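Local coordinates for hypothetical protein (Porphyromonas gingivalis W83, PDB 2P3P) that is of unknown function but belongs to the DUF3256 family of proteins and can bind a magnesium ion, at residues 11-16 against 79-83; 121-126 against 195-201; 125-131 against 150-155. All blocks are in the same frame, centred on the assembly; numbering follows the deposited sequence.

Contact 1. Residues 11-16 against 79-83; sequences ELERCF and FMRIL
Leu12 and Ile82 meet mid-contact, their side chains lying alongside each other head to tail. CG1 of Ile82 lies 4.0 Å from CB of Leu12, resting against the base of the leucine, while the leucine branches run on along the strand. CD2 of Leu12 comes to 3.9 Å from O of Met80, and CD1 of Leu12 to 4.2 Å from CG of Met80. The other branch of Ile82 serves Glu11, whose OE1 is 3.6 Å from CG2 of Ile82, the glutamate running across the isoleucine nearly perpendicularly. CD1 of Ile82 reaches SG of Cys15 at 4.3 Å.

Met80, a selenomethionine, makes a Met-aromatic contact: its SE lies 4.1 Å from CD1 of Phe16 and stands oblique to that ring, 67° off the normal. With chi1 at 69°, CG of Met80 sits between the backbone N and the carbonyl carbon, and an extended chi2 carries SE to Phe16.

Helix 11-18 thus packs on one face of a seven-stranded antiparallel meander, the axes of 11-16 and 79-83 passing 8.5 Å apart at 124°. Strand alternation sends Met80 and Ile82 to the helix and Arg81 to the other face, where its NE bonds to Asn66 O. Strand 67-72 adds Ile68 beside Leu12 and Phe16. From strand 90-98, Ser90 hydrogen-bonds OE1 of Glu11, and Trp114, between strands 104-111 and 116-117, donates NE1 to O of Cys15.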
loop_
_atom_site.group_PDB
_atom_site.type_symbol
_atom_site.label_atom_id
_atom_site.label_comp_id
_atom_site.label_asym_id
_atom_site.label_seq_id
_atom_site.Cartn_x
_atom_site.Cartn_y
_atom_site.Cartn_z
ATOM N N GLU A 11 -5.756 -3.128 -19.093
ATOM C CA GLU A 11 -5.252 -1.782 -18.888
ATOM C C GLU A 11 -4.044 -1.730 -17.938
ATOM O O GLU A 11 -3.099 -0.958 -18.183
ATOM C CB GLU A 11 -6.376 -0.886 -18.385
ATOM C CG GLU A 11 -5.980 0.538 -18.295
ATOM C CD GLU A 11 -7.117 1.443 -18.016
ATOM O OE1 GLU A 11 -8.123 1.011 -17.372
ATOM O OE2 GLU A 11 -7.007 2.607 -18.415
ATOM N N LEU A 12 -4.041 -2.569 -16.902
ATOM C CA LEU A 12 -2.936 -2.547 -15.936
ATOM C C LEU A 12 -1.659 -2.997 -16.637
ATOM O O LEU A 12 -0.603 -2.366 -16.462
ATOM C CB LEU A 12 -3.223 -3.410 -14.708
ATOM C CG LEU A 12 -2.083 -3.442 -13.680
ATOM C CD1 LEU A 12 -1.868 -2.023 -13.137
ATOM C CD2 LEU A 12 -2.422 -4.454 -12.554
ATOM N N GLU A 13 -1.769 -4.069 -17.428
ATOM C CA GLU A 13 -0.638 -4.567 -18.244
ATOM C C GLU A 13 -0.069 -3.484 -19.172
ATOM O O GLU A 13 1.146 -3.262 -19.227
ATOM C CB GLU A 13 -1.042 -5.780 -19.051
ATOM C CG GLU A 13 -0.080 -6.101 -20.190
ATOM C CD GLU A 13 -0.260 -7.454 -20.835
ATOM O OE1 GLU A 13 -1.183 -8.211 -20.496
ATOM O OE2 GLU A 13 0.566 -7.778 -21.734
ATOM N N ARG A 14 -0.963 -2.782 -19.871
ATOM C CA ARG A 14 -0.555 -1.668 -20.736
ATOM C C ARG A 14 0.234 -0.617 -19.974
ATOM O O ARG A 14 1.305 -0.195 -20.394
ATOM C CB ARG A 14 -1.774 -1.005 -21.365
ATOM C CG ARG A 14 -2.627 -1.953 -22.196
ATOM C CD ARG A 14 -3.285 -1.224 -23.353
ATOM N NE ARG A 14 -4.329 -0.296 -22.918
ATOM C CZ ARG A 14 -5.564 -0.652 -22.551
ATOM N NH1 ARG A 14 -5.931 -1.935 -22.535
ATOM N NH2 ARG A 14 -6.434 0.287 -22.177
ATOM N N CYS A 15 -0.303 -0.195 -18.838
ATOM C CA CYS A 15 0.333 0.858 -18.018
ATOM C C CYS A 15 1.674 0.416 -17.467
ATOM O O CYS A 15 2.647 1.189 -17.480
ATOM C CB CYS A 15 -0.617 1.279 -16.891
ATOM S SG CYS A 15 -2.107 2.062 -17.454
ATOM N N PHE A 16 1.728 -0.826 -16.993
ATOM C CA PHE A 16 2.964 -1.407 -16.480
ATOM C C PHE A 16 4.063 -1.456 -17.528
ATOM O O PHE A 16 5.248 -1.145 -17.261
ATOM C CB PHE A 16 2.713 -2.826 -15.982
ATOM C CG PHE A 16 3.868 -3.420 -15.266
ATOM C CD1 PHE A 16 4.338 -2.852 -14.112
ATOM C CD2 PHE A 16 4.448 -4.614 -15.708
ATOM C CE1 PHE A 16 5.387 -3.419 -13.406
ATOM C CE2 PHE A 16 5.486 -5.190 -14.994
ATOM C CZ PHE A 16 5.966 -4.581 -13.857
ATOM N N PHE A 79 2.543 -2.455 -4.591
ATOM C CA PHE A 79 1.326 -3.118 -5.008
ATOM C C PHE A 79 0.551 -2.091 -5.825
ATOM O O PHE A 79 0.365 -0.981 -5.380
ATOM C CB PHE A 79 0.530 -3.582 -3.809
ATOM C CG PHE A 79 -0.716 -4.295 -4.170
ATOM C CD1 PHE A 79 -0.669 -5.655 -4.505
ATOM C CD2 PHE A 79 -1.932 -3.632 -4.196
ATOM C CE1 PHE A 79 -1.854 -6.361 -4.850
ATOM C CE2 PHE A 79 -3.112 -4.331 -4.539
ATOM C CZ PHE A 79 -3.063 -5.678 -4.881
HETATM N N MSE A 80 0.170 -2.447 -7.033
HETATM C CA MSE A 80 -0.504 -1.479 -7.883
HETATM C C MSE A 80 -1.683 -2.089 -8.586
HETATM O O MSE A 80 -1.706 -3.307 -8.915
HETATM C CB MSE A 80 0.452 -0.883 -8.929
HETATM C CG MSE A 80 0.880 -1.848 -9.956
HETATM SE SE MSE A 80 2.016 -1.003 -11.343
HETATM C CE MSE A 80 3.553 -0.721 -10.237
ATOM N N ARG A 81 -2.670 -1.232 -8.812
ATOM C CA ARG A 81 -3.960 -1.626 -9.403
ATOM C C ARG A 81 -4.540 -0.424 -10.114
ATOM O O ARG A 81 -4.226 0.682 -9.731
ATOM C CB ARG A 81 -4.960 -2.040 -8.333
ATOM C CG ARG A 81 -4.660 -3.346 -7.677
ATOM C CD ARG A 81 -5.887 -3.956 -7.035
ATOM N NE ARG A 81 -6.858 -4.361 -8.044
ATOM C CZ ARG A 81 -8.150 -4.462 -7.812
ATOM N NH1 ARG A 81 -8.639 -4.127 -6.633
ATOM N NH2 ARG A 81 -8.958 -4.854 -8.782
ATOM N N ILE A 82 -5.420 -0.667 -11.088
ATOM C CA ILE A 82 -6.289 0.335 -11.679
ATOM C C ILE A 82 -7.551 0.451 -10.810
ATOM O O ILE A 82 -8.123 -0.534 -10.379
ATOM C CB ILE A 82 -6.725 -0.061 -13.137
ATOM C CG1 ILE A 82 -5.521 -0.202 -14.021
ATOM C CG2 ILE A 82 -7.546 1.072 -13.810
ATOM C CD1 ILE A 82 -4.844 1.112 -14.253
ATOM N N LEU A 83 -8.010 1.671 -10.631
ATOM C CA LEU A 83 -9.292 1.981 -10.002
ATOM C C LEU A 83 -10.101 2.859 -10.956
ATOM O O LEU A 83 -9.566 3.722 -11.685
ATOM C CB LEU A 83 -9.110 2.718 -8.673
ATOM C CG LEU A 83 -8.274 2.074 -7.577
ATOM C CD1 LEU A 83 -8.061 3.036 -6.400
ATOM C CD2 LEU A 83 -8.944 0.793 -7.156
#

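Contact 2. Residues 121-126 against 195-201; sequences RFWQQP and YRWQSGR
Tyr195 presents one ring face to the edge of Trp123. CZ3 of Trp123 sits 3.6 Å above the plane of the Tyr195 ring, over its centre, making an edge-to-face (T-shaped) pair, tilted from the perpendicular with planes at 62°. Within its own loop, NE1 of Trp123 donates a bent hydrogen bond to OE1 of Gln125 (3.0 Å), an acceptor lying nearly in the indole plane. At the far end of the tyrosine, CB of Pro126 is 3.6 Å from OH of Tyr195. A water joins that hydroxyl to the backbone, 2.6 Å from OH of Tyr195 and 2.8 Å from O of Gln124, to which it donates.

Phe122 uses its edge instead. O of Gly200 lies near the phenyl plane, 3.1 Å from CD1 of Phe122, and CH2 of Trp197 touches the same CD1 atom at 3.6 Å. The Phe122 and Trp197 rings are nearly parallel (27°) but strongly offset, with little face shared.

Arg201 packs backbone on backbone, its CA 3.6 Å from O of Phe122. With chi1 at 62°, CG of Arg201 falls between N and the carbonyl carbon, and a further bend at chi3 folds the guanidinium back toward O of Arg121, a loose approach rather than a bond.

Ser199 and Gly200, both at positive phi, form the tight turn of the hairpin between strands 193-197 and 202-204. The loop 121-126 runs alongside this hairpin: Phe122 pairs by backbone with Phe202 and stacks on Phe109 of strand 104-111, while Trp197 NE1 bonds to Pro84 O at the end of strand 77-84.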
loop_
_atom_site.group_PDB
_atom_site.type_symbol
_atom_site.label_atom_id
_atom_site.label_comp_id
_atom_site.label_asym_id
_atom_site.label_seq_id
_atom_site.Cartn_x
_atom_site.Cartn_y
_atom_site.Cartn_z
ATOM N N ARG A 121 -6.822 14.076 -2.619
ATOM C CA ARG A 121 -8.078 14.095 -3.320
ATOM C C ARG A 121 -8.819 12.752 -3.178
ATOM O O ARG A 121 -10.058 12.701 -3.142
ATOM C CB ARG A 121 -7.797 14.363 -4.789
ATOM C CG ARG A 121 -8.991 14.839 -5.512
ATOM C CD ARG A 121 -8.928 14.457 -6.975
ATOM N NE ARG A 121 -10.291 14.443 -7.480
ATOM C CZ ARG A 121 -10.664 14.815 -8.691
ATOM N NH1 ARG A 121 -9.781 15.261 -9.571
ATOM N NH2 ARG A 121 -11.942 14.751 -9.001
ATOM N N PHE A 122 -8.041 11.674 -3.132
ATOM C CA PHE A 122 -8.555 10.318 -3.137
ATOM C C PHE A 122 -8.485 9.599 -1.802
ATOM O O PHE A 122 -9.145 8.567 -1.587
ATOM C CB PHE A 122 -7.716 9.505 -4.140
ATOM C CG PHE A 122 -7.623 10.130 -5.475
ATOM C CD1 PHE A 122 -8.701 10.124 -6.311
ATOM C CD2 PHE A 122 -6.459 10.746 -5.894
ATOM C CE1 PHE A 122 -8.627 10.691 -7.598
ATOM C CE2 PHE A 122 -6.375 11.304 -7.153
ATOM C CZ PHE A 122 -7.463 11.276 -8.001
ATOM N N TRP A 123 -7.637 10.085 -0.921
ATOM C CA TRP A 123 -7.341 9.376 0.306
ATOM C C TRP A 123 -6.934 10.346 1.413
ATOM O O TRP A 123 -6.084 11.218 1.207
ATOM C CB TRP A 123 -6.202 8.388 0.056
ATOM C CG TRP A 123 -5.545 7.860 1.311
ATOM C CD1 TRP A 123 -4.338 8.224 1.820
ATOM C CD2 TRP A 123 -6.077 6.880 2.190
ATOM N NE1 TRP A 123 -4.088 7.535 3.004
ATOM C CE2 TRP A 123 -5.141 6.704 3.250
ATOM C CE3 TRP A 123 -7.267 6.142 2.209
ATOM C CZ2 TRP A 123 -5.349 5.802 4.289
ATOM C CZ3 TRP A 123 -7.454 5.230 3.215
ATOM C CH2 TRP A 123 -6.504 5.075 4.251
ATOM N N GLN A 124 -7.568 10.215 2.570
ATOM C CA GLN A 124 -7.184 10.964 3.760
ATOM C C GLN A 124 -6.635 9.982 4.798
ATOM O O GLN A 124 -7.376 9.156 5.315
ATOM C CB GLN A 124 -8.382 11.721 4.373
ATOM C CG GLN A 124 -8.087 12.478 5.629
ATOM C CD GLN A 124 -9.297 13.297 6.167
ATOM O OE1 GLN A 124 -10.279 13.577 5.433
ATOM N NE2 GLN A 124 -9.201 13.723 7.424
ATOM N N GLN A 125 -5.376 10.128 5.171
ATOM C CA GLN A 125 -4.771 9.214 6.152
ATOM C C GLN A 125 -5.523 9.333 7.497
ATOM O O GLN A 125 -5.736 10.429 7.987
ATOM C CB GLN A 125 -3.290 9.567 6.373
ATOM C CG GLN A 125 -2.493 8.611 7.237
ATOM C CD GLN A 125 -2.045 7.346 6.505
ATOM O OE1 GLN A 125 -2.643 6.964 5.529
ATOM N NE2 GLN A 125 -1.020 6.681 7.011
ATOM N N PRO A 126 -5.966 8.208 8.066
ATOM C CA PRO A 126 -6.599 8.326 9.382
ATOM C C PRO A 126 -5.628 8.795 10.457
ATOM O O PRO A 126 -4.415 8.676 10.260
ATOM C CB PRO A 126 -7.086 6.909 9.685
ATOM C CG PRO A 126 -6.361 6.002 8.790
ATOM C CD PRO A 126 -5.909 6.814 7.580
ATOM N N TYR A 195 -11.870 0.789 4.108
ATOM C CA TYR A 195 -12.290 1.853 3.205
ATOM C C TYR A 195 -12.701 1.231 1.858
ATOM O O TYR A 195 -12.153 0.225 1.398
ATOM C CB TYR A 195 -11.110 2.820 3.002
ATOM C CG TYR A 195 -10.756 3.726 4.183
ATOM C CD1 TYR A 195 -11.089 5.068 4.148
ATOM C CD2 TYR A 195 -10.011 3.257 5.291
ATOM C CE1 TYR A 195 -10.801 5.902 5.200
ATOM C CE2 TYR A 195 -9.694 4.084 6.352
ATOM C CZ TYR A 195 -10.064 5.415 6.314
ATOM O OH TYR A 195 -9.779 6.279 7.358
ATOM N N ARG A 196 -13.656 1.870 1.223
ATOM C CA ARG A 196 -14.190 1.415 -0.038
ATOM C C ARG A 196 -14.067 2.581 -1.021
ATOM O O ARG A 196 -14.331 3.738 -0.693
ATOM C CB ARG A 196 -15.657 0.990 0.131
ATOM C CG ARG A 196 -16.201 0.275 -1.070
ATOM C CD ARG A 196 -17.587 -0.332 -0.797
ATOM N NE ARG A 196 -18.195 -0.643 -2.078
ATOM C CZ ARG A 196 -19.506 -0.660 -2.341
ATOM N NH1 ARG A 196 -20.413 -0.391 -1.398
ATOM N NH2 ARG A 196 -19.924 -0.965 -3.575
ATOM N N TRP A 197 -13.653 2.262 -2.231
ATOM C CA TRP A 197 -13.574 3.231 -3.320
ATOM C C TRP A 197 -14.976 3.499 -3.849
ATOM O O TRP A 197 -15.673 2.589 -4.328
ATOM C CB TRP A 197 -12.706 2.661 -4.410
ATOM C CG TRP A 197 -12.408 3.562 -5.562
ATOM C CD1 TRP A 197 -12.937 3.488 -6.795
ATOM C CD2 TRP A 197 -11.440 4.628 -5.605
ATOM N NE1 TRP A 197 -12.375 4.425 -7.604
ATOM C CE2 TRP A 197 -11.439 5.126 -6.907
ATOM C CE3 TRP A 197 -10.548 5.156 -4.684
ATOM C CZ2 TRP A 197 -10.612 6.194 -7.308
ATOM C CZ3 TRP A 197 -9.735 6.224 -5.076
ATOM C CH2 TRP A 197 -9.780 6.721 -6.367
ATOM N N GLN A 198 -15.392 4.746 -3.735
ATOM C CA GLN A 198 -16.738 5.120 -4.062
ATOM C C GLN A 198 -16.623 6.481 -4.713
ATOM O O GLN A 198 -16.168 7.439 -4.080
ATOM C CB GLN A 198 -17.605 5.174 -2.793
ATOM C CG GLN A 198 -17.870 3.801 -2.153
ATOM C CD GLN A 198 -18.491 3.853 -0.746
ATOM O OE1 GLN A 198 -18.725 4.925 -0.184
ATOM N NE2 GLN A 198 -18.777 2.681 -0.183
ATOM N N SER A 199 -17.001 6.539 -5.987
ATOM C CA SER A 199 -16.993 7.770 -6.764
ATOM C C SER A 199 -15.669 8.524 -6.632
ATOM O O SER A 199 -15.624 9.692 -6.209
ATOM C CB SER A 199 -18.173 8.661 -6.361
ATOM O OG SER A 199 -18.025 9.126 -5.027
ATOM N N GLY A 200 -14.601 7.825 -6.991
ATOM C CA GLY A 200 -13.298 8.433 -7.172
ATOM C C GLY A 200 -12.576 8.786 -5.886
ATOM O O GLY A 200 -11.720 9.667 -5.917
ATOM N N ARG A 201 -12.921 8.143 -4.766
ATOM C CA ARG A 201 -12.191 8.337 -3.496
ATOM C C ARG A 201 -12.443 7.233 -2.469
ATOM O O ARG A 201 -13.434 6.520 -2.526
ATOM C CB ARG A 201 -12.552 9.686 -2.866
ATOM C CG ARG A 201 -14.014 9.806 -2.519
ATOM C CD ARG A 201 -14.309 11.088 -1.749
ATOM N NE ARG A 201 -13.846 12.334 -2.372
ATOM C CZ ARG A 201 -14.208 12.802 -3.573
ATOM N NH1 ARG A 201 -15.016 12.118 -4.389
ATOM N NH2 ARG A 201 -13.723 13.977 -3.975
HETATM O O HOH W 1 -11.954 12.028 -6.435
HETATM O O HOH W 2 -9.648 8.834 6.838
#

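Contact 3. Residues 125-131 against 150-155; sequences QPRIEDF and LTPSYM
Met155, a selenomethionine, has CG beside its backbone N (chi1 -60°) and an extended chain beyond, which carries SE and CE straight across to the 125-131 segment. A bend at chi2 (79°) lays the Gln125 side chain alongside Met155 and brings NE2 to SE. The contact joins a 3-10 turn, 128-131, to an irregular segment leading into strand 155-159, with a Met-aromatic pair between them. In that pair CE of Met155 is 3.9 Å from CE2 of Phe131, and SE is oblique to the ring, 66° off its normal. The same methyl comes to 3.3 Å from O of Pro126, a close contact with the backbone oxygen, while SE of Met155 lies 3.6 Å from NE2 of Gln125.

Ile128 lies between the methyl of Met155 and Ser153, with Leu150 alongside; its CB is 3.7 Å from OG of Ser153. Ser153, the centre of an inverse gamma turn, donates that hydroxyl to O of Leu150 at 2.7 Å, so its polar end is tied back into its own segment. The 3-10 turn is braced in turn by N of Arg127, which bonds OD2 of Asp130 at 3.0 Å from above the carboxylate plane. Leu150 follows Ser149, a magnesium-binding residue, although this chain holds no magnesium. With OE1 of Gln125 engaged by Trp123, a water accepts from NE2 of Gln125 at 2.9 Å and donates to O of Met155 at 2.8 Å.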
loop_
_atom_site.group_PDB
_atom_site.type_symbol
_atom_site.label_atom_id
_atom_site.label_comp_id
_atom_site.label_asym_id
_atom_site.label_seq_id
_atom_site.Cartn_x
_atom_site.Cartn_y
_atom_site.Cartn_z
ATOM N N GLN A 125 -5.376 10.128 5.171
ATOM C CA GLN A 125 -4.771 9.214 6.152
ATOM C C GLN A 125 -5.523 9.333 7.497
ATOM O O GLN A 125 -5.736 10.429 7.987
ATOM C CB GLN A 125 -3.290 9.567 6.373
ATOM C CG GLN A 125 -2.493 8.611 7.237
ATOM C CD GLN A 125 -2.045 7.346 6.505
ATOM O OE1 GLN A 125 -2.643 6.964 5.529
ATOM N NE2 GLN A 125 -1.020 6.681 7.011
ATOM N N PRO A 126 -5.966 8.208 8.066
ATOM C CA PRO A 126 -6.599 8.326 9.382
ATOM C C PRO A 126 -5.628 8.795 10.457
ATOM O O PRO A 126 -4.415 8.676 10.260
ATOM C CB PRO A 126 -7.086 6.909 9.685
ATOM C CG PRO A 126 -6.361 6.002 8.790
ATOM C CD PRO A 126 -5.909 6.814 7.580
ATOM N N ARG A 127 -6.178 9.419 11.503
ATOM C CA ARG A 127 -5.440 9.791 12.713
ATOM C C ARG A 127 -5.303 8.561 13.579
ATOM O O ARG A 127 -6.112 7.624 13.474
ATOM C CB ARG A 127 -6.170 10.879 13.516
ATOM C CG ARG A 127 -6.329 12.208 12.783
ATOM C CD ARG A 127 -7.209 13.212 13.534
ATOM N NE ARG A 127 -6.824 13.358 14.940
ATOM C CZ ARG A 127 -7.135 14.390 15.721
ATOM N NH1 ARG A 127 -6.731 14.393 16.977
ATOM N NH2 ARG A 127 -7.824 15.423 15.250
ATOM N N ILE A 128 -4.323 8.575 14.477
ATOM C CA ILE A 128 -4.147 7.412 15.332
ATOM C C ILE A 128 -5.402 7.209 16.204
ATOM O O ILE A 128 -5.697 6.083 16.619
ATOM C CB ILE A 128 -2.856 7.490 16.184
ATOM C CG1 ILE A 128 -2.527 6.136 16.815
ATOM C CG2 ILE A 128 -2.979 8.576 17.302
ATOM C CD1 ILE A 128 -2.328 4.979 15.838
ATOM N N GLU A 129 -6.160 8.279 16.493
ATOM C CA GLU A 129 -7.317 8.140 17.375
ATOM C C GLU A 129 -8.422 7.301 16.763
ATOM O O GLU A 129 -9.278 6.769 17.495
ATOM C CB GLU A 129 -7.886 9.506 17.852
ATOM C CG GLU A 129 -8.559 10.366 16.754
ATOM C CD GLU A 129 -9.300 11.585 17.297
ATOM O OE1 GLU A 129 -9.377 11.796 18.552
ATOM O OE2 GLU A 129 -9.833 12.334 16.450
ATOM N N ASP A 130 -8.418 7.221 15.432
ATOM C CA ASP A 130 -9.332 6.326 14.709
ATOM C C ASP A 130 -9.180 4.852 15.077
ATOM O O ASP A 130 -10.073 4.054 14.768
ATOM C CB ASP A 130 -9.199 6.533 13.212
ATOM C CG ASP A 130 -9.567 7.951 12.803
ATOM O OD1 ASP A 130 -10.435 8.565 13.458
ATOM O OD2 ASP A 130 -8.984 8.435 11.832
ATOM N N PHE A 131 -8.076 4.508 15.735
ATOM C CA PHE A 131 -7.762 3.123 16.079
ATOM C C PHE A 131 -7.991 2.909 17.581
ATOM O O PHE A 131 -7.639 1.848 18.147
ATOM C CB PHE A 131 -6.300 2.803 15.722
ATOM C CG PHE A 131 -6.013 2.813 14.261
ATOM C CD1 PHE A 131 -6.160 1.648 13.498
ATOM C CD2 PHE A 131 -5.638 3.978 13.616
ATOM C CE1 PHE A 131 -5.918 1.644 12.141
ATOM C CE2 PHE A 131 -5.412 3.977 12.240
ATOM C CZ PHE A 131 -5.554 2.792 11.513
ATOM N N LEU A 150 2.828 7.205 20.575
ATOM C CA LEU A 150 1.785 7.017 19.571
ATOM C C LEU A 150 2.188 7.634 18.229
ATOM O O LEU A 150 1.579 7.326 17.217
ATOM C CB LEU A 150 0.452 7.638 20.062
ATOM C CG LEU A 150 -0.317 6.881 21.157
ATOM C CD1 LEU A 150 -1.560 7.673 21.554
ATOM C CD2 LEU A 150 -0.700 5.462 20.727
ATOM N N THR A 151 3.221 8.476 18.246
ATOM C CA THR A 151 3.724 9.165 17.048
ATOM C C THR A 151 5.237 8.938 16.986
ATOM O O THR A 151 5.921 9.186 17.976
ATOM C CB THR A 151 3.396 10.671 17.140
ATOM O OG1 THR A 151 1.973 10.860 17.199
ATOM C CG2 THR A 151 3.963 11.429 15.952
ATOM N N PRO A 152 5.798 8.516 15.832
ATOM C CA PRO A 152 5.201 8.408 14.485
ATOM C C PRO A 152 4.136 7.332 14.411
ATOM O O PRO A 152 4.303 6.244 14.943
ATOM C CB PRO A 152 6.407 8.082 13.579
ATOM C CG PRO A 152 7.567 8.539 14.338
ATOM C CD PRO A 152 7.249 8.255 15.763
ATOM N N SER A 153 3.022 7.658 13.766
ATOM C CA SER A 153 1.898 6.770 13.751
ATOM C C SER A 153 1.979 5.864 12.521
ATOM O O SER A 153 1.181 5.972 11.592
ATOM C CB SER A 153 0.601 7.553 13.786
ATOM O OG SER A 153 0.551 8.388 14.927
ATOM N N TYR A 154 2.885 4.899 12.580
ATOM C CA TYR A 154 3.065 3.946 11.479
ATOM C C TYR A 154 1.772 3.211 11.201
ATOM O O TYR A 154 1.044 2.816 12.119
ATOM C CB TYR A 154 4.197 2.956 11.774
ATOM C CG TYR A 154 5.511 3.592 12.162
ATOM C CD1 TYR A 154 6.271 4.248 11.221
ATOM C CD2 TYR A 154 6.000 3.519 13.467
ATOM C CE1 TYR A 154 7.483 4.832 11.542
ATOM C CE2 TYR A 154 7.225 4.124 13.803
ATOM C CZ TYR A 154 7.960 4.761 12.830
ATOM O OH TYR A 154 9.192 5.368 13.098
HETATM N N MSE A 155 1.464 3.072 9.921
HETATM C CA MSE A 155 0.292 2.329 9.481
HETATM C C MSE A 155 0.607 1.570 8.193
HETATM O O MSE A 155 1.264 2.078 7.270
HETATM C CB MSE A 155 -0.940 3.245 9.270
HETATM C CG MSE A 155 -1.383 4.005 10.520
HETATM SE SE MSE A 155 -2.594 5.450 10.057
HETATM C CE MSE A 155 -2.532 6.492 11.766
HETATM O O HOH W 3 0.243 4.293 5.919
#

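Along the chain, contact 1 closes before contact 2 opens, and contact 3 is nested inside the loop that contact 2 closes. Contacts 2 and 3 share Gln125 and Pro126, with centres about 17 Å apart, so one continuous loop, 121-131, serves both. Contact 1, whose centre is about 18 Å from that of contact 2, belongs to the seven-stranded sheet; it touches contact 2 where CD1 of Leu83 packs 3.7 Å from CE3 of Trp197 in the four-stranded sheet. Contacts 1 and 3 lie on opposite sides of the chain's centre, about 29 Å between centres. Contact 2 therefore sits at the junction of the two sheets, and contact 3 toward the magnesium-binding Ser149.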